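PDB 4QNI: uncharacterized protein from Bacteroides thetaiotaomicron, which is of unknown function but, as a two-domain, probably lipid-anchored surface protein, is thought to be an auxiliary nutrient-binding protein. Local coordinates for residues A83-A86 and Y92-D95; I162-P167 and V223-T228. All coordinates share one frame; numbering follows the deposited sequence.

Contact 1. Residues A83-A86 and Y92-D95; sequences ARYA and YYED
With CG set beside the backbone N and opposite the carbonyl carbon in both, Tyr85 (chi1 -58°) and Tyr93 (chi1 -64°) bring their side chains across each other at about a right angle, with the ring planes 60° apart. The pair is an offset edge-to-face stack: the edge of Tyr85 is turned toward the face of Tyr93, the centroids lie 5.8 Å apart, and CE2 of Tyr85 comes 3.8 Å from CE2 of Tyr93. Tyr92 slides past Tyr85 in the opposite direction, and CB of Tyr85 meets the edge of the Tyr92 ring near its plane, 3.8 Å from Tyr92 CE1. The phenol then reaches Ala86, where Tyr92 OH donates a very short hydrogen bond of 2.5 Å to Ala86 O. Ala86 leaves helical geometry with positive phi just after helix 74-85, and the bond links it to segment 92-95 in a helix-to-strand connection of the DUF4973 region. At the far end of the rings a single water joins three side chains, accepting from Arg84 NE at 2.9 Å and bonding to Tyr85 OH at 2.7 Å and, more distantly, to Tyr93 OH. Lys135 adds a hydrogen bond to Tyr85 OH and a cation-pi contact to Tyr93.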
loop_
_atom_site.group_PDB
_atom_site.type_symbol
_atom_site.label_atom_id
_atom_site.label_comp_id
_atom_site.label_asym_id
_atom_site.label_seq_id
_atom_site.Cartn_x
_atom_site.Cartn_y
_atom_site.Cartn_z
ATOM N N ALA A 83 -1.386 23.272 3.621
ATOM C CA ALA A 83 -1.812 21.996 3.034
ATOM C C ALA A 83 -2.622 21.154 4.018
ATOM O O ALA A 83 -3.549 20.461 3.618
ATOM C CB ALA A 83 -0.597 21.199 2.559
ATOM N N ARG A 84 -2.281 21.214 5.288
ATOM C CA ARG A 84 -2.920 20.405 6.307
ATOM C C ARG A 84 -4.163 21.065 6.934
ATOM O O ARG A 84 -5.141 20.364 7.223
ATOM C CB ARG A 84 -1.895 20.099 7.407
ATOM C CG ARG A 84 -2.020 18.720 8.019
ATOM C CD ARG A 84 -0.745 17.938 7.778
ATOM N NE ARG A 84 -0.246 17.300 8.999
ATOM C CZ ARG A 84 0.891 16.614 9.072
ATOM N NH1 ARG A 84 1.660 16.470 7.996
ATOM N NH2 ARG A 84 1.274 16.069 10.220
ATOM N N TYR A 85 -4.113 22.375 7.198
ATOM C CA TYR A 85 -5.199 23.031 7.920
ATOM C C TYR A 85 -5.876 24.192 7.176
ATOM O O TYR A 85 -6.861 24.728 7.688
ATOM C CB TYR A 85 -4.663 23.532 9.273
ATOM C CG TYR A 85 -4.077 22.425 10.129
ATOM C CD1 TYR A 85 -4.892 21.442 10.687
ATOM C CD2 TYR A 85 -2.709 22.352 10.371
ATOM C CE1 TYR A 85 -4.359 20.415 11.462
ATOM C CE2 TYR A 85 -2.167 21.333 11.151
ATOM C CZ TYR A 85 -2.999 20.371 11.702
ATOM O OH TYR A 85 -2.481 19.365 12.479
ATOM N N ALA A 86 -5.350 24.590 6.004
ATOM C CA ALA A 86 -5.863 25.701 5.199
ATOM C C ALA A 86 -6.085 26.978 6.058
ATOM O O ALA A 86 -5.138 27.449 6.678
ATOM C CB ALA A 86 -7.144 25.292 4.469
ATOM N N TYR A 92 -2.497 25.473 13.309
ATOM C CA TYR A 92 -1.170 25.414 12.674
ATOM C C TYR A 92 -0.086 24.969 13.630
ATOM O O TYR A 92 -0.195 25.235 14.820
ATOM C CB TYR A 92 -0.769 26.791 12.149
ATOM C CG TYR A 92 -1.353 27.223 10.822
ATOM C CD1 TYR A 92 -2.379 26.507 10.219
ATOM C CD2 TYR A 92 -0.871 28.352 10.165
ATOM C CE1 TYR A 92 -2.910 26.899 8.995
ATOM C CE2 TYR A 92 -1.381 28.745 8.929
ATOM C CZ TYR A 92 -2.395 28.012 8.345
ATOM O OH TYR A 92 -2.906 28.428 7.143
ATOM N N TYR A 93 0.960 24.308 13.116
ATOM C CA TYR A 93 2.156 24.018 13.901
ATOM C C TYR A 93 2.889 25.333 14.035
ATOM O O TYR A 93 3.004 26.064 13.037
ATOM C CB TYR A 93 3.033 22.950 13.229
ATOM C CG TYR A 93 2.365 21.603 13.121
ATOM C CD1 TYR A 93 2.244 20.774 14.233
ATOM C CD2 TYR A 93 1.884 21.135 11.900
ATOM C CE1 TYR A 93 1.637 19.525 14.140
ATOM C CE2 TYR A 93 1.276 19.881 11.794
ATOM C CZ TYR A 93 1.163 19.075 12.917
ATOM O OH TYR A 93 0.543 17.847 12.850
ATOM N N GLU A 94 3.283 25.701 15.246
ATOM C CA GLU A 94 3.949 26.984 15.454
ATOM C C GLU A 94 5.437 26.818 15.316
ATOM O O GLU A 94 6.013 25.821 15.709
ATOM C CB GLU A 94 3.584 27.621 16.801
ATOM C CG GLU A 94 2.154 28.131 16.873
ATOM C CD GLU A 94 1.766 29.273 15.945
ATOM O OE1 GLU A 94 2.568 30.221 15.764
ATOM O OE2 GLU A 94 0.627 29.232 15.426
ATOM N N ASP A 95 6.045 27.799 14.703
ATOM C CA ASP A 95 7.462 27.845 14.386
ATOM C C ASP A 95 8.325 28.197 15.615
ATOM O O ASP A 95 8.520 29.356 15.944
ATOM C CB ASP A 95 7.664 28.880 13.272
ATOM C CG ASP A 95 9.010 28.815 12.603
ATOM O OD1 ASP A 95 9.896 28.117 13.128
ATOM O OD2 ASP A 95 9.171 29.454 11.535
HETATM O O HOH W 1 -2.090 16.970 11.210
#

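Contact 2. Residues I162-P167 and V223-T228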
loop_
_atom_site.group_PDB
_atom_site.type_symbol
_atom_site.label_atom_id
_atom_site.label_comp_id
_atom_site.label_asym_id
_atom_site.label_seq_id
_atom_site.Cartn_x
_atom_site.Cartn_y
_atom_site.Cartn_z
ATOM N N ILE A 162 10.928 18.434 9.895
ATOM C CA ILE A 162 9.899 19.213 10.566
ATOM C C ILE A 162 9.682 18.486 11.883
ATOM O O ILE A 162 9.030 17.442 11.914
ATOM C CB ILE A 162 8.633 19.363 9.688
ATOM C CG1 ILE A 162 8.931 19.936 8.278
ATOM C CG2 ILE A 162 7.542 20.160 10.387
ATOM C CD1 ILE A 162 9.871 21.231 8.144
ATOM N N LEU A 163 10.348 18.974 12.962
ATOM C CA LEU A 163 10.346 18.263 14.234
ATOM C C LEU A 163 9.330 18.777 15.248
ATOM O O LEU A 163 9.488 19.859 15.811
ATOM C CB LEU A 163 11.750 18.209 14.888
ATOM C CG LEU A 163 12.973 17.934 13.977
ATOM C CD1 LEU A 163 14.281 18.275 14.690
ATOM C CD2 LEU A 163 12.962 16.500 13.405
ATOM N N ARG A 164 8.294 17.968 15.495
ATOM C CA ARG A 164 7.336 18.248 16.546
ATOM C C ARG A 164 8.039 17.895 17.833
ATOM O O ARG A 164 8.350 16.708 18.067
ATOM C CB ARG A 164 6.019 17.465 16.379
ATOM C CG ARG A 164 5.060 17.660 17.558
ATOM C CD ARG A 164 4.240 18.929 17.421
ATOM N NE ARG A 164 3.391 19.184 18.587
ATOM C CZ ARG A 164 2.125 18.789 18.718
ATOM N NH1 ARG A 164 1.557 18.033 17.791
ATOM N NH2 ARG A 164 1.434 19.114 19.798
ATOM N N ILE A 165 8.411 18.933 18.593
ATOM C CA ILE A 165 9.158 18.707 19.821
ATOM C C ILE A 165 8.239 18.479 20.969
ATOM O O ILE A 165 7.400 19.342 21.294
ATOM C CB ILE A 165 10.125 19.882 20.144
ATOM C CG1 ILE A 165 11.078 20.205 18.949
ATOM C CG2 ILE A 165 10.869 19.637 21.465
ATOM C CD1 ILE A 165 11.956 19.115 18.506
ATOM N N PHE A 166 8.425 17.343 21.617
ATOM C CA PHE A 166 7.722 17.074 22.865
ATOM C C PHE A 166 8.702 17.007 24.037
ATOM O O PHE A 166 9.386 15.990 24.181
ATOM C CB PHE A 166 6.903 15.766 22.833
ATOM C CG PHE A 166 5.691 15.793 21.950
ATOM C CD1 PHE A 166 4.584 16.570 22.283
ATOM C CD2 PHE A 166 5.657 15.059 20.774
ATOM C CE1 PHE A 166 3.459 16.600 21.451
ATOM C CE2 PHE A 166 4.528 15.085 19.955
ATOM C CZ PHE A 166 3.446 15.861 20.294
ATOM N N PRO A 167 8.768 18.026 24.911
ATOM C CA PRO A 167 9.474 17.822 26.187
ATOM C C PRO A 167 8.777 16.705 26.975
ATOM O O PRO A 167 7.560 16.518 26.846
ATOM C CB PRO A 167 9.289 19.153 26.931
ATOM C CG PRO A 167 8.693 20.075 25.964
ATOM C CD PRO A 167 8.000 19.281 24.930
ATOM N N VAL A 223 -12.088 17.721 24.604
ATOM C CA VAL A 223 -11.292 18.704 23.858
ATOM C C VAL A 223 -9.913 18.091 23.611
ATOM O O VAL A 223 -9.396 17.363 24.461
ATOM C CB VAL A 223 -11.191 20.064 24.605
ATOM C CG1 VAL A 223 -10.362 21.089 23.818
ATOM C CG2 VAL A 223 -12.571 20.624 24.927
ATOM N N ASP A 224 -9.351 18.334 22.437
ATOM C CA ASP A 224 -8.020 17.850 22.082
ATOM C C ASP A 224 -7.343 18.889 21.190
ATOM O O ASP A 224 -7.898 19.975 20.971
ATOM C CB ASP A 224 -8.044 16.432 21.441
ATOM C CG ASP A 224 -8.746 16.292 20.088
ATOM O OD1 ASP A 224 -8.750 17.275 19.305
ATOM O OD2 ASP A 224 -9.242 15.180 19.790
ATOM N N GLU A 225 -6.134 18.558 20.721
ATOM C CA GLU A 225 -5.244 19.342 19.869
ATOM C C GLU A 225 -5.876 19.856 18.575
ATOM O O GLU A 225 -5.356 20.810 17.992
ATOM C CB GLU A 225 -4.076 18.451 19.469
ATOM C CG GLU A 225 -2.737 19.076 19.679
ATOM C CD GLU A 225 -1.638 18.069 19.438
ATOM O OE1 GLU A 225 -1.470 17.641 18.275
ATOM O OE2 GLU A 225 -0.920 17.732 20.406
ATOM N N ASP A 226 -6.917 19.176 18.059
ATOM C CA ASP A 226 -7.501 19.592 16.791
ATOM C C ASP A 226 -8.720 20.532 16.984
ATOM O O ASP A 226 -9.340 20.923 16.002
ATOM C CB ASP A 226 -7.792 18.386 15.881
ATOM C CG ASP A 226 -6.529 17.711 15.341
ATOM O OD1 ASP A 226 -5.466 18.389 15.265
ATOM O OD2 ASP A 226 -6.600 16.520 14.990
ATOM N N TYR A 227 -8.952 21.006 18.225
ATOM C CA TYR A 227 -9.962 22.021 18.558
ATOM C C TYR A 227 -9.331 23.388 18.365
ATOM O O TYR A 227 -8.280 23.670 18.952
ATOM C CB TYR A 227 -10.463 21.863 20.018
ATOM C CG TYR A 227 -11.506 20.784 20.217
ATOM C CD1 TYR A 227 -11.248 19.461 19.864
ATOM C CD2 TYR A 227 -12.755 21.083 20.768
ATOM C CE1 TYR A 227 -12.218 18.471 20.012
ATOM C CE2 TYR A 227 -13.718 20.090 20.966
ATOM C CZ TYR A 227 -13.446 18.786 20.578
ATOM O OH TYR A 227 -14.375 17.795 20.751
ATOM N N THR A 228 -9.974 24.263 17.573
ATOM C CA THR A 228 -9.440 25.607 17.336
ATOM C C THR A 228 -9.498 26.432 18.629
ATOM O O THR A 228 -8.703 27.352 18.789
ATOM C CB THR A 228 -10.176 26.314 16.178
ATOM O OG1 THR A 228 -11.527 26.552 16.558
ATOM C CG2 THR A 228 -10.117 25.546 14.857
#
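Arg164 meets the carboxylate of Glu225 with the edge of its guanidinium, near the plane of that group, while CZ of Phe166 from its own strand sits 3.6 Å from the plane, over the centre of one face. CG of Arg164 stands anti to the backbone N (chi1 175°) and the chain bends at chi2, carrying the head off strand 160-168 to the carboxylate, which arrives from the opposite direction on a chain extended beyond CG. The grip is end-on and two-pronged: NH1 donates to Glu225 OE1 at 3.1 Å and NH2 to Glu225 OE2 at 2.8 Å, both fairly straight (165° at NH1). Both oxygens lie near the guanidinium plane, yet the nitrogens come from above the carboxylate plane, the two planes being 59° apart. OE2 is held further by Arg207 and Tyr209, so two arginines share this charge and probably favour its ionised form. A glutamine here would probably leave both arginines short of a negative partner and weaken the tie between strand and loop. Glu225 is the second residue of a type I beta turn from Asp224 to Tyr227, closed by Tyr227 N to Asp224 O at 3.1 Å. Asp224 OD1 accepts from Asp226 N at 2.9 Å, an Asx turn superposed on the beta turn, from which Glu225 bridges the loop between strands 215-219 and 234-240 to the sheet containing strand 160-168.

Overall arrangement
The two contacts have centres about 11 Å apart and follow in series: contact 1 closes within the DUF4973 range before contact 2 opens in the BT_3044-like C-terminal range. Both reach the same mixed sheet, in which strand 135-142 pairs in parallel with strand 93-95 and antiparallel with strand 160-168. They touch where Tyr93 CE1 packs 3.9 Å from Arg164 NH1. Lys135, which serves contact 1, also packs against Arg164 and forms a long, weak ion pair with Asp226. Contact 1 is thus local, joining a helix to the next strand, whereas contact 2 reaches across to a loop of the ten-stranded antiparallel sheet, linking the protein's two β-rich parts.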